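PDB 6M1T: glutathione S-transferase, which binds glutathione and probably transfers it to electrophilic compounds, as expected of a bacterial beta-class enzyme of detoxification. Local coordinates for residues G8-A13 with K51-T56; S103-A108 with F159-W164. All coordinates share one frame; numbering follows the deposited sequence. Where two conformers were deposited one is given.

Contact 1 of 2, residues G8-A13 with K51-T56; sequences GACSLA and KVPALT. With GSH (glutathione), chain C.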
ATOM      1  N   GLY A   8       5.993 -12.409 -14.964  1.00 17.29           N
ATOM      2  CA  GLY A   8       4.565 -12.553 -14.650  1.00 17.58           C
ATOM      3  C   GLY A   8       4.230 -12.070 -13.246  1.00 19.54           C
ATOM      4  O   GLY A   8       3.000 -11.972 -12.934  1.00 20.78           O
ATOM      5  N   ALA A   9       5.243 -11.739 -12.421  1.00 18.04           N
ATOM      6  CA  ALA A   9       5.036 -11.295 -11.020  1.00 16.44           C
ATOM      7  C   ALA A   9       4.610  -9.832 -11.043  1.00 16.51           C
ATOM      8  O   ALA A   9       4.469  -9.268 -12.164  1.00 16.38           O
ATOM      9  CB  ALA A   9       6.287 -11.532 -10.202  1.00 16.18           C
ATOM     10  N   CYS A  10       4.390  -9.208  -9.870  1.00 14.60           N
ATOM     11  CA  CYS A  10       3.890  -7.812  -9.836  1.00 13.95           C
ATOM     12  C   CYS A  10       4.969  -6.866 -10.387  1.00 11.78           C
ATOM     13  O   CYS A  10       4.610  -5.691 -10.773  1.00 10.16           O
ATOM     14  CB  CYS A  10       3.422  -7.422  -8.444  1.00 17.75           C
ATOM     15  SG  CYS A  10       4.820  -7.598  -7.318  1.00 21.52           S
ATOM     16  N   SER A  11       6.224  -7.328 -10.534  1.00  9.42           N
ATOM     17  CA  SER A  11       7.317  -6.591 -11.238  1.00  9.63           C
ATOM     18  C   SER A  11       7.008  -6.293 -12.714  1.00  9.72           C
ATOM     19  O   SER A  11       7.650  -5.341 -13.288  1.00  9.68           O
ATOM     20  CB  SER A  11       8.658  -7.297 -11.098  1.00  9.25           C
ATOM     21  OG  SER A  11       8.560  -8.669 -11.406  1.00  9.35           O
ATOM     22  N   LEU A  12       6.098  -7.048 -13.339  1.00 10.30           N
ATOM     23  CA  LEU A  12       5.656  -6.717 -14.728  1.00 10.69           C
ATOM     24  C   LEU A  12       5.148  -5.271 -14.782  1.00 11.34           C
ATOM     25  O   LEU A  12       5.304  -4.630 -15.810  1.00 12.27           O
ATOM     26  CB  LEU A  12       4.628  -7.749 -15.174  1.00 10.27           C
ATOM     27  CG  LEU A  12       4.038  -7.596 -16.573  1.00 10.84           C
ATOM     28  CD1 LEU A  12       5.105  -7.654 -17.668  1.00 10.47           C
ATOM     29  CD2 LEU A  12       3.015  -8.684 -16.785  1.00 11.00           C
ATOM     30  N   ALA A  13       4.573  -4.734 -13.696  1.00 11.25           N
ATOM     31  CA  ALA A  13       3.948  -3.402 -13.731  1.00 11.28           C
ATOM     32  C   ALA A  13       4.992  -2.322 -14.025  1.00 11.47           C
ATOM     33  O   ALA A  13       4.871  -1.603 -15.042  1.00 10.46           O
ATOM     34  CB  ALA A  13       3.156  -3.118 -12.478  1.00 10.91           C
ATOM     35  N   LYS A  51      12.132  -9.484  -2.240  1.00 12.12           N
ATOM     36  CA  LYS A  51      10.928  -9.406  -3.119  1.00 13.26           C
ATOM     37  C   LYS A  51      11.202  -8.551  -4.366  1.00 12.44           C
ATOM     38  O   LYS A  51      12.018  -7.593  -4.334  1.00 11.73           O
ATOM     39  CB  LYS A  51       9.743  -8.846  -2.346  1.00 15.58           C
ATOM     40  CG  LYS A  51       9.275  -9.697  -1.176  1.00 16.98           C
ATOM     41  CD  LYS A  51       8.274  -8.975  -0.331  1.00 20.10           C
ATOM     42  CE  LYS A  51       7.650  -9.868   0.708  1.00 22.29           C
ATOM     43  NZ  LYS A  51       6.481 -10.529   0.117  1.00 27.80           N
ATOM     44  N   VAL A  52      10.459  -8.861  -5.436  1.00 12.20           N
ATOM     45  CA  VAL A  52      10.448  -8.035  -6.677  1.00 10.85           C
ATOM     46  C   VAL A  52       9.130  -7.279  -6.669  1.00  9.94           C
ATOM     47  O   VAL A  52       8.162  -7.766  -6.106  1.00 11.39           O
ATOM     48  CB  VAL A  52      10.667  -8.868  -7.950  1.00 10.58           C
ATOM     49  CG1 VAL A  52      12.102  -9.361  -8.016  1.00 10.23           C
ATOM     50  CG2 VAL A  52       9.658 -10.011  -8.142  1.00 10.12           C
ATOM     51  N   PRO A  53       9.044  -6.073  -7.265  1.00 10.30           N
ATOM     52  CA  PRO A  53      10.185  -5.436  -7.943  1.00  9.02           C
ATOM     53  C   PRO A  53      11.167  -4.726  -7.005  1.00  9.49           C
ATOM     54  O   PRO A  53      10.764  -4.320  -5.924  1.00  9.56           O
ATOM     55  CB  PRO A  53       9.539  -4.343  -8.814  1.00  9.41           C
ATOM     56  CG  PRO A  53       8.268  -3.993  -8.039  1.00  9.76           C
ATOM     57  CD  PRO A  53       7.805  -5.275  -7.376  1.00 10.25           C
ATOM     58  N   ALA A  54      12.358  -4.466  -7.512  1.00  9.08           N
ATOM     59  CA  ALA A  54      13.296  -3.474  -6.947  1.00 10.72           C
ATOM     60  C   ALA A  54      13.865  -2.694  -8.130  1.00 10.95           C
ATOM     61  O   ALA A  54      14.049  -3.296  -9.214  1.00 10.66           O
ATOM     62  CB  ALA A  54      14.373  -4.140  -6.156  1.00 10.54           C
ATOM     63  N   LEU A  55      14.023  -1.393  -7.961  1.00 11.02           N
ATOM     64  CA  LEU A  55      14.542  -0.499  -9.009  1.00 10.86           C
ATOM     65  C   LEU A  55      15.822   0.171  -8.533  1.00 12.15           C
ATOM     66  O   LEU A  55      15.724   0.925  -7.557  1.00 14.21           O
ATOM     67  CB  LEU A  55      13.500   0.553  -9.340  1.00 10.68           C
ATOM     68  CG  LEU A  55      13.958   1.502 -10.444  1.00 11.59           C
ATOM     69  CD1 LEU A  55      14.027   0.770 -11.784  1.00 12.50           C
ATOM     70  CD2 LEU A  55      12.994   2.659 -10.566  1.00 11.08           C
ATOM     71  N   THR A  56      16.953  -0.147  -9.147  1.00 13.65           N
ATOM     72  CA  THR A  56      18.260   0.485  -8.848  1.00 16.18           C
ATOM     73  C   THR A  56      18.434   1.661  -9.793  1.00 17.07           C
ATOM     74  O   THR A  56      18.407   1.471 -11.027  1.00 18.09           O
ATOM     75  CB  THR A  56      19.439  -0.478  -8.935  1.00 16.54           C
ATOM     76  OG1 THR A  56      19.156  -1.570  -8.073  1.00 19.62           O
ATOM     77  CG2 THR A  56      20.748   0.159  -8.496  1.00 18.75           C
TER
HETATM   78  N1  GSH C 301       4.508  -4.766  -1.177  1.00 11.67           N
HETATM   79  CA1 GSH C 301       5.432  -5.166  -2.253  1.00 12.34           C
HETATM   80  C1  GSH C 301       5.274  -4.226  -3.456  1.00 13.09           C
HETATM   81  O11 GSH C 301       4.180  -3.656  -3.561  1.00 14.29           O
HETATM   82  O12 GSH C 301       6.276  -4.114  -4.241  1.00 13.25           O
HETATM   83  CB1 GSH C 301       5.108  -6.615  -2.631  1.00 12.53           C
HETATM   84  CG1 GSH C 301       6.155  -7.290  -3.476  1.00 12.37           C
HETATM   85  CD1 GSH C 301       5.831  -8.777  -3.607  1.00 12.64           C
HETATM   86  OE1 GSH C 301       5.108  -9.381  -2.804  1.00 13.32           O
HETATM   87  N2  GSH C 301       6.428  -9.401  -4.613  1.00 12.30           N
HETATM   88  CA2 GSH C 301       6.342 -10.819  -4.899  1.00 14.17           C
HETATM   89  C2  GSH C 301       7.597 -11.558  -4.471  1.00 15.13           C
HETATM   90  O2  GSH C 301       8.705 -11.118  -4.779  1.00 16.20           O
HETATM   91  CB2 GSH C 301       6.055 -11.078  -6.377  1.00 14.64           C
HETATM   92  SG2 GSH C 301       4.360 -10.646  -6.881  1.00 16.62           S
HETATM   93  N3  GSH C 301       7.418 -12.618  -3.703  1.00 16.94           N
HETATM   94  CA3 GSH C 301       8.510 -13.443  -3.247  1.00 20.22           C
HETATM   95  C3  GSH C 301       8.524 -13.620  -1.726  1.00 25.76           C
HETATM   96  O31 GSH C 301       7.766 -12.895  -1.050  1.00 29.59           O
HETATM   97  O32 GSH C 301       9.318 -14.463  -1.258  1.00 31.96           O

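Contact 2 of 2, residues S103-A108 with F159-W164; sequences SEFHKA and FVMLGW. With GSH (glutathione), chain G; GSH (glutathione), chain C.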
ATOM      1  N   SER A 103      -2.064  -3.212  -1.138  1.00 12.65           N
ATOM      2  CA  SER A 103      -2.420  -3.526   0.265  1.00 13.60           C
ATOM      3  C   SER A 103      -3.665  -4.420   0.310  1.00 13.37           C
ATOM      4  O   SER A 103      -3.770  -5.220   1.225  1.00 14.71           O
ATOM      5  CB  SER A 103      -2.529  -2.199   1.053  1.00 15.85           C
ATOM      6  OG  SER A 103      -1.110  -1.958   1.085  0.50 22.94           O
ATOM      7  N   GLU A 104      -4.593  -4.341  -0.641  1.00 13.54           N
ATOM      8  CA  GLU A 104      -5.853  -5.140  -0.539  1.00 12.66           C
ATOM      9  C   GLU A 104      -5.907  -6.211  -1.646  1.00 13.10           C
ATOM     10  O   GLU A 104      -6.021  -7.374  -1.313  1.00 13.10           O
ATOM     11  CB  GLU A 104      -7.071  -4.223  -0.646  1.00 13.81           C
ATOM     12  CG  GLU A 104      -7.084  -3.121   0.411  1.00 15.22           C
ATOM     13  CD  GLU A 104      -7.249  -3.622   1.843  1.00 17.72           C
ATOM     14  OE1 GLU A 104      -7.090  -2.818   2.770  1.00 20.41           O
ATOM     15  OE2 GLU A 104      -7.500  -4.805   2.035  1.00 16.40           O
ATOM     16  N   PHE A 105      -5.839  -5.819  -2.914  1.00 13.14           N
ATOM     17  CA  PHE A 105      -6.047  -6.743  -4.070  1.00 13.24           C
ATOM     18  C   PHE A 105      -4.911  -7.780  -4.146  1.00 12.69           C
ATOM     19  O   PHE A 105      -5.166  -8.970  -4.064  1.00 12.89           O
ATOM     20  CB  PHE A 105      -6.184  -5.947  -5.366  1.00 13.90           C
ATOM     21  CG  PHE A 105      -6.768  -6.757  -6.497  1.00 14.55           C
ATOM     22  CD1 PHE A 105      -7.794  -7.655  -6.251  1.00 15.29           C
ATOM     23  CD2 PHE A 105      -6.269  -6.651  -7.790  1.00 16.55           C
ATOM     24  CE1 PHE A 105      -8.356  -8.389  -7.290  1.00 16.47           C
ATOM     25  CE2 PHE A 105      -6.819  -7.409  -8.822  1.00 16.24           C
ATOM     26  CZ  PHE A 105      -7.854  -8.267  -8.565  1.00 16.08           C
ATOM     27  N   HIS A 106      -3.664  -7.319  -4.162  1.00 15.09           N
ATOM     28  CA  HIS A 106      -2.457  -8.191  -4.227  1.00 16.60           C
ATOM     29  C   HIS A 106      -2.578  -9.219  -3.119  1.00 14.26           C
ATOM     30  O   HIS A 106      -2.338 -10.410  -3.392  1.00 14.02           O
ATOM     31  CB  HIS A 106      -1.148  -7.357  -4.155  1.00 19.64           C
ATOM     32  CG  HIS A 106       0.135  -8.132  -4.353  1.00 21.02           C
ATOM     33  ND1 HIS A 106       0.374  -9.363  -3.803  1.00 28.80           N
ATOM     34  CD2 HIS A 106       1.279  -7.805  -4.985  1.00 25.16           C
ATOM     35  CE1 HIS A 106       1.583  -9.790  -4.135  1.00 25.21           C
ATOM     36  NE2 HIS A 106       2.155  -8.858  -4.863  1.00 23.45           N
ATOM     37  N   LYS A 107      -2.813  -8.765  -1.886  1.00 17.24           N
ATOM     38  CA  LYS A 107      -2.664  -9.601  -0.675  1.00 18.82           C
ATOM     39  C   LYS A 107      -3.822 -10.619  -0.640  1.00 18.50           C
ATOM     40  O   LYS A 107      -3.562 -11.749  -0.180  1.00 16.56           O
ATOM     41  CB  LYS A 107      -2.502  -8.737   0.588  1.00 21.66           C
ATOM     42  CG  LYS A 107      -1.227  -7.873   0.634  1.00 23.29           C
ATOM     43  CD  LYS A 107       0.032  -8.573   0.134  1.00 26.74           C
ATOM     44  CE  LYS A 107       1.343  -8.075   0.686  1.00 30.76           C
ATOM     45  NZ  LYS A 107       1.844  -8.962   1.775  1.00 32.00           N
ATOM     46  N   ALA A 108      -4.998 -10.312  -1.221  1.00 16.62           N
ATOM     47  CA  ALA A 108      -6.105 -11.299  -1.401  1.00 18.66           C
ATOM     48  C   ALA A 108      -5.602 -12.593  -2.063  1.00 17.55           C
ATOM     49  O   ALA A 108      -6.110 -13.658  -1.696  1.00 22.46           O
ATOM     50  CB  ALA A 108      -7.253 -10.709  -2.198  1.00 17.04           C
ATOM     51  N   PHE A 159      -3.917  -3.986 -14.386  1.00 11.00           N
ATOM     52  CA  PHE A 159      -3.828  -4.902 -15.558  1.00 12.16           C
ATOM     53  C   PHE A 159      -2.979  -6.123 -15.214  1.00 12.07           C
ATOM     54  O   PHE A 159      -3.381  -7.240 -15.451  1.00 10.58           O
ATOM     55  CB  PHE A 159      -3.187  -4.180 -16.734  1.00 13.10           C
ATOM     56  CG  PHE A 159      -2.898  -5.063 -17.905  1.00 15.57           C
ATOM     57  CD1 PHE A 159      -3.921  -5.388 -18.779  1.00 16.55           C
ATOM     58  CD2 PHE A 159      -1.598  -5.463 -18.199  1.00 17.27           C
ATOM     59  CE1 PHE A 159      -3.673  -6.139 -19.918  1.00 16.39           C
ATOM     60  CE2 PHE A 159      -1.351  -6.215 -19.339  1.00 18.13           C
ATOM     61  CZ  PHE A 159      -2.392  -6.578 -20.175  1.00 18.68           C
ATOM     62  N   VAL A 160      -1.818  -5.906 -14.576  1.00 11.91           N
ATOM     63  CA  VAL A 160      -0.904  -7.028 -14.232  1.00 11.20           C
ATOM     64  C   VAL A 160      -1.612  -8.023 -13.305  1.00 11.36           C
ATOM     65  O   VAL A 160      -1.602  -9.223 -13.594  1.00 12.55           O
ATOM     66  CB  VAL A 160       0.444  -6.546 -13.676  1.00 12.15           C
ATOM     67  CG1 VAL A 160       1.233  -7.706 -13.085  1.00 12.77           C
ATOM     68  CG2 VAL A 160       1.223  -5.829 -14.747  1.00 12.27           C
ATOM     69  N   MET A 161      -2.229  -7.568 -12.230  1.00 11.60           N
ATOM     70  CA  MET A 161      -2.942  -8.434 -11.270  1.00 12.86           C
ATOM     71  C   MET A 161      -4.191  -9.087 -11.899  1.00 13.44           C
ATOM     72  O   MET A 161      -4.517 -10.169 -11.480  1.00 12.19           O
ATOM     73  CB  MET A 161      -3.307  -7.609 -10.026  1.00 13.81           C
ATOM     74  CG  MET A 161      -2.059  -7.045  -9.342  1.00 16.86           C
ATOM     75  SD  MET A 161      -2.518  -6.339  -7.707  1.00 21.51           S
ATOM     76  CE  MET A 161      -1.579  -4.827  -7.711  1.00 23.46           C
ATOM     77  N   LEU A 162      -4.833  -8.480 -12.908  1.00 16.47           N
ATOM     78  CA  LEU A 162      -6.000  -9.106 -13.615  1.00 17.28           C
ATOM     79  C   LEU A 162      -5.529 -10.270 -14.479  1.00 17.26           C
ATOM     80  O   LEU A 162      -6.335 -11.154 -14.771  1.00 19.29           O
ATOM     81  CB  LEU A 162      -6.738  -8.034 -14.426  1.00 17.55           C
ATOM     82  CG  LEU A 162      -7.461  -6.983 -13.598  1.00 17.00           C
ATOM     83  CD1 LEU A 162      -8.189  -6.011 -14.519  1.00 19.75           C
ATOM     84  CD2 LEU A 162      -8.422  -7.582 -12.624  1.00 18.00           C
ATOM     85  N   GLY A 163      -4.223 -10.367 -14.744  1.00 17.89           N
ATOM     86  CA  GLY A 163      -3.629 -11.595 -15.303  1.00 16.05           C
ATOM     87  C   GLY A 163      -3.513 -12.766 -14.342  1.00 16.03           C
ATOM     88  O   GLY A 163      -3.175 -13.859 -14.844  1.00 16.45           O
ATOM     89  N   TRP A 164      -3.746 -12.599 -13.026  1.00 14.67           N
ATOM     90  CA  TRP A 164      -3.514 -13.670 -12.019  1.00 16.31           C
ATOM     91  C   TRP A 164      -4.692 -14.627 -11.809  1.00 15.83           C
ATOM     92  O   TRP A 164      -4.459 -15.817 -11.657  1.00 18.47           O
ATOM     93  CB  TRP A 164      -3.099 -13.066 -10.678  1.00 15.66           C
ATOM     94  CG  TRP A 164      -1.763 -12.408 -10.748  1.00 16.27           C
ATOM     95  CD1 TRP A 164      -0.824 -12.464 -11.731  1.00 17.28           C
ATOM     96  CD2 TRP A 164      -1.224 -11.569  -9.718  1.00 15.62           C
ATOM     97  NE1 TRP A 164       0.280 -11.726 -11.373  1.00 17.52           N
ATOM     98  CE2 TRP A 164       0.041 -11.137 -10.154  1.00 17.37           C
ATOM     99  CE3 TRP A 164      -1.737 -11.135  -8.506  1.00 16.78           C
ATOM    100  CZ2 TRP A 164       0.835 -10.287  -9.383  1.00 19.27           C
ATOM    101  CZ3 TRP A 164      -0.977 -10.265  -7.757  1.00 18.14           C
ATOM    102  CH2 TRP A 164       0.294  -9.863  -8.186  1.00 19.25           C
TER
HETATM  103  N1  GSH G 301      -5.408  -0.529   3.123  1.00 17.35           N
HETATM  104  CA1 GSH G 301      -6.306   0.258   4.006  1.00 17.22           C
HETATM  105  C1  GSH G 301      -5.604   1.574   4.438  1.00 18.72           C
HETATM  106  O11 GSH G 301      -6.337   2.587   4.656  1.00 18.98           O
HETATM  107  O12 GSH G 301      -4.358   1.575   4.499  1.00 19.87           O
HETATM  108  CB1 GSH G 301      -6.722  -0.677   5.151  1.00 17.19           C
HETATM  109  CG1 GSH G 301      -7.580  -0.015   6.214  1.00 15.40           C
HETATM  110  CD1 GSH G 301      -8.064  -1.056   7.203  1.00 18.12           C
HETATM  111  OE1 GSH G 301      -7.842  -2.257   7.043  1.00 14.11           O
HETATM  112  N2  GSH G 301      -8.759  -0.573   8.226  1.00 15.49           N
HETATM  113  CA2 GSH G 301      -9.364  -1.378   9.269  1.00 16.39           C
HETATM  114  C2  GSH G 301     -10.863  -1.538   9.077  1.00 16.43           C
HETATM  115  O2  GSH G 301     -11.591  -0.584   8.795  1.00 16.32           O
HETATM  116  CB2 GSH G 301      -9.019  -0.789  10.631  1.00 16.05           C
HETATM  117  SG2 GSH G 301      -7.263  -0.938  11.022  1.00 20.09           S
HETATM  118  N3  GSH G 301     -11.344  -2.757   9.227  1.00 18.57           N
HETATM  119  CA3 GSH G 301     -12.753  -3.040   9.149  1.00 24.70           C
HETATM  120  C3  GSH G 301     -13.068  -4.001   8.009  1.00 29.03           C
HETATM  121  O31 GSH G 301     -14.256  -4.338   7.871  1.00 38.25           O
HETATM  122  O32 GSH G 301     -12.101  -4.399   7.311  1.00 33.61           O
HETATM  123  N1  GSH C 301       4.508  -4.766  -1.177  1.00 11.67           N
HETATM  124  CA1 GSH C 301       5.432  -5.166  -2.253  1.00 12.34           C
HETATM  125  C1  GSH C 301       5.274  -4.226  -3.456  1.00 13.09           C
HETATM  126  O11 GSH C 301       4.180  -3.656  -3.561  1.00 14.29           O
HETATM  127  O12 GSH C 301       6.276  -4.114  -4.241  1.00 13.25           O
HETATM  128  CB1 GSH C 301       5.108  -6.615  -2.631  1.00 12.53           C
HETATM  129  CG1 GSH C 301       6.155  -7.290  -3.476  1.00 12.37           C
HETATM  130  CD1 GSH C 301       5.831  -8.777  -3.607  1.00 12.64           C
HETATM  131  OE1 GSH C 301       5.108  -9.381  -2.804  1.00 13.32           O
HETATM  132  N2  GSH C 301       6.428  -9.401  -4.613  1.00 12.30           N
HETATM  133  CA2 GSH C 301       6.342 -10.819  -4.899  1.00 14.17           C
HETATM  134  C2  GSH C 301       7.597 -11.558  -4.471  1.00 15.13           C
HETATM  135  O2  GSH C 301       8.705 -11.118  -4.779  1.00 16.20           O
HETATM  136  CB2 GSH C 301       6.055 -11.078  -6.377  1.00 14.64           C
HETATM  137  SG2 GSH C 301       4.360 -10.646  -6.881  1.00 16.62           S
HETATM  138  N3  GSH C 301       7.418 -12.618  -3.703  1.00 16.94           N
HETATM  139  CA3 GSH C 301       8.510 -13.443  -3.247  1.00 20.22           C
HETATM  140  C3  GSH C 301       8.524 -13.620  -1.726  1.00 25.76           C
HETATM  141  O31 GSH C 301       7.766 -12.895  -1.050  1.00 29.59           O
HETATM  142  O32 GSH C 301       9.318 -14.463  -1.258  1.00 31.96           O

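Contact 1 of 2, residues G8-A13 with K51-T56
Cys10 and Pro53 meet beside the bound glutathione: the cysteine sulfur SG lies 3.8 Å from Pro53 CD, with the carbonyl oxygen of Val52 close by as well. Cys10 SG stands between the backbone N and the carbonyl carbon (chi1 59°), a torsion that brings it within 3.1 Å of glutathione SG2, too far for a disulfide. Val52 grips the cysteinyl part of the ligand with its backbone. Its N-H donates to glutathione O2 over 2.9 Å, and glutathione N2 returns a nearly straight bond (171°) to Val52 O at 2.8 Å. The following peptide, into Pro53, is cis; a cis-proline facing the start of the first helix is a hallmark of the thioredoxin fold, and here it presents Val52 to the tripeptide. Lys51 reaches along the ligand and bends at its last torsion (chi4 -88°), placing NZ 2.9 Å from the glycyl carboxylate oxygen O31, with a weak second bond to the gamma-glutamyl carbonyl OE1. An alanine in place of Lys51 would probably cost that carboxylate a positive partner and let the glycyl end of glutathione swing more freely. Behind this first shell, Ser11 CB packs 3.8 Å from Pro53 CB, while its hydroxyl, bonded to Ser6 N, lies against Val52 CG2. A type I turn from Ala9 to Leu12, closed by Leu12 N to Ala9 O at 3.0 Å, sets Cys10 just ahead of helix 12-21, and Asn66 ND2 holds the Cys10 carbonyl. Farther out, strand 54-56 runs antiparallel between strands 2-5 and 62-64, Pro53 rests on Asn66 and Ile69 of helix 66-75, and Ala13 packs on helix 153-162.

Contact 2 of 2, residues S103-A108 with F159-W164
Glu104 OE1 accepts a 2.9 Å hydrogen bond from N1 of the glutathione held mainly by the second subunit, on the side of helix 89-108 that faces that subunit. Glu104 OE2 forms a salt bridge with Lys107 of the second subunit, so both carboxylate oxygens serve the dimer interface. The contact itself joins helix 89-108 to helix 153-162 in the all-helical C-terminal domain of the glutathione transferase fold. Phe105 carries much of it: with CG anti to the backbone N (chi1 -164°), its CE2 comes within 3.7 Å of Met161 CB and also touches Leu162 CD2. The Met161 sulfur sits 4.9 Å from the centroid of this ring in an oblique Met-aromatic contact, and the same SD lies 3.9 Å from His106 CB. The one sulfur thus touches both Phe105 and His106, successive residues of the helix. Leu162 also touches a bound cysteine molecule. The Trp164 indole lies over the backbone of its own segment, with Met161 CA 3.9 Å above its centre. The edge of that indole points at one face of His106, a T-shaped pair with planes at 78° and the centroid of the six-membered ring 5.2 Å from that of the His106 ring. His106 NE2 lies 3.5 Å from glutathione SG2.

Overall arrangement
Contact 1 belongs to the thioredoxin-like domain and contact 2 to the helical domain, and the glutathione of chain C lies where they meet. Their centres are 13 Å apart, yet the two touch directly: Gly8 O and Trp164 NE1, 3.1 Å apart, make a probable hydrogen bond, and Cys10 N packs 3.7 Å from Trp164 CZ2. Ala9 O similarly meets Val160 CG1 at 3.7 Å. The side chains of Cys10 and His106 come within about 4 Å, and both domains supply side chains around the glutathione sulfur, Cys10 and Ala9 from one, His106 from the other. The second subunit completes the site: its Glu104 bonds to this glutathione and packs on Lys51.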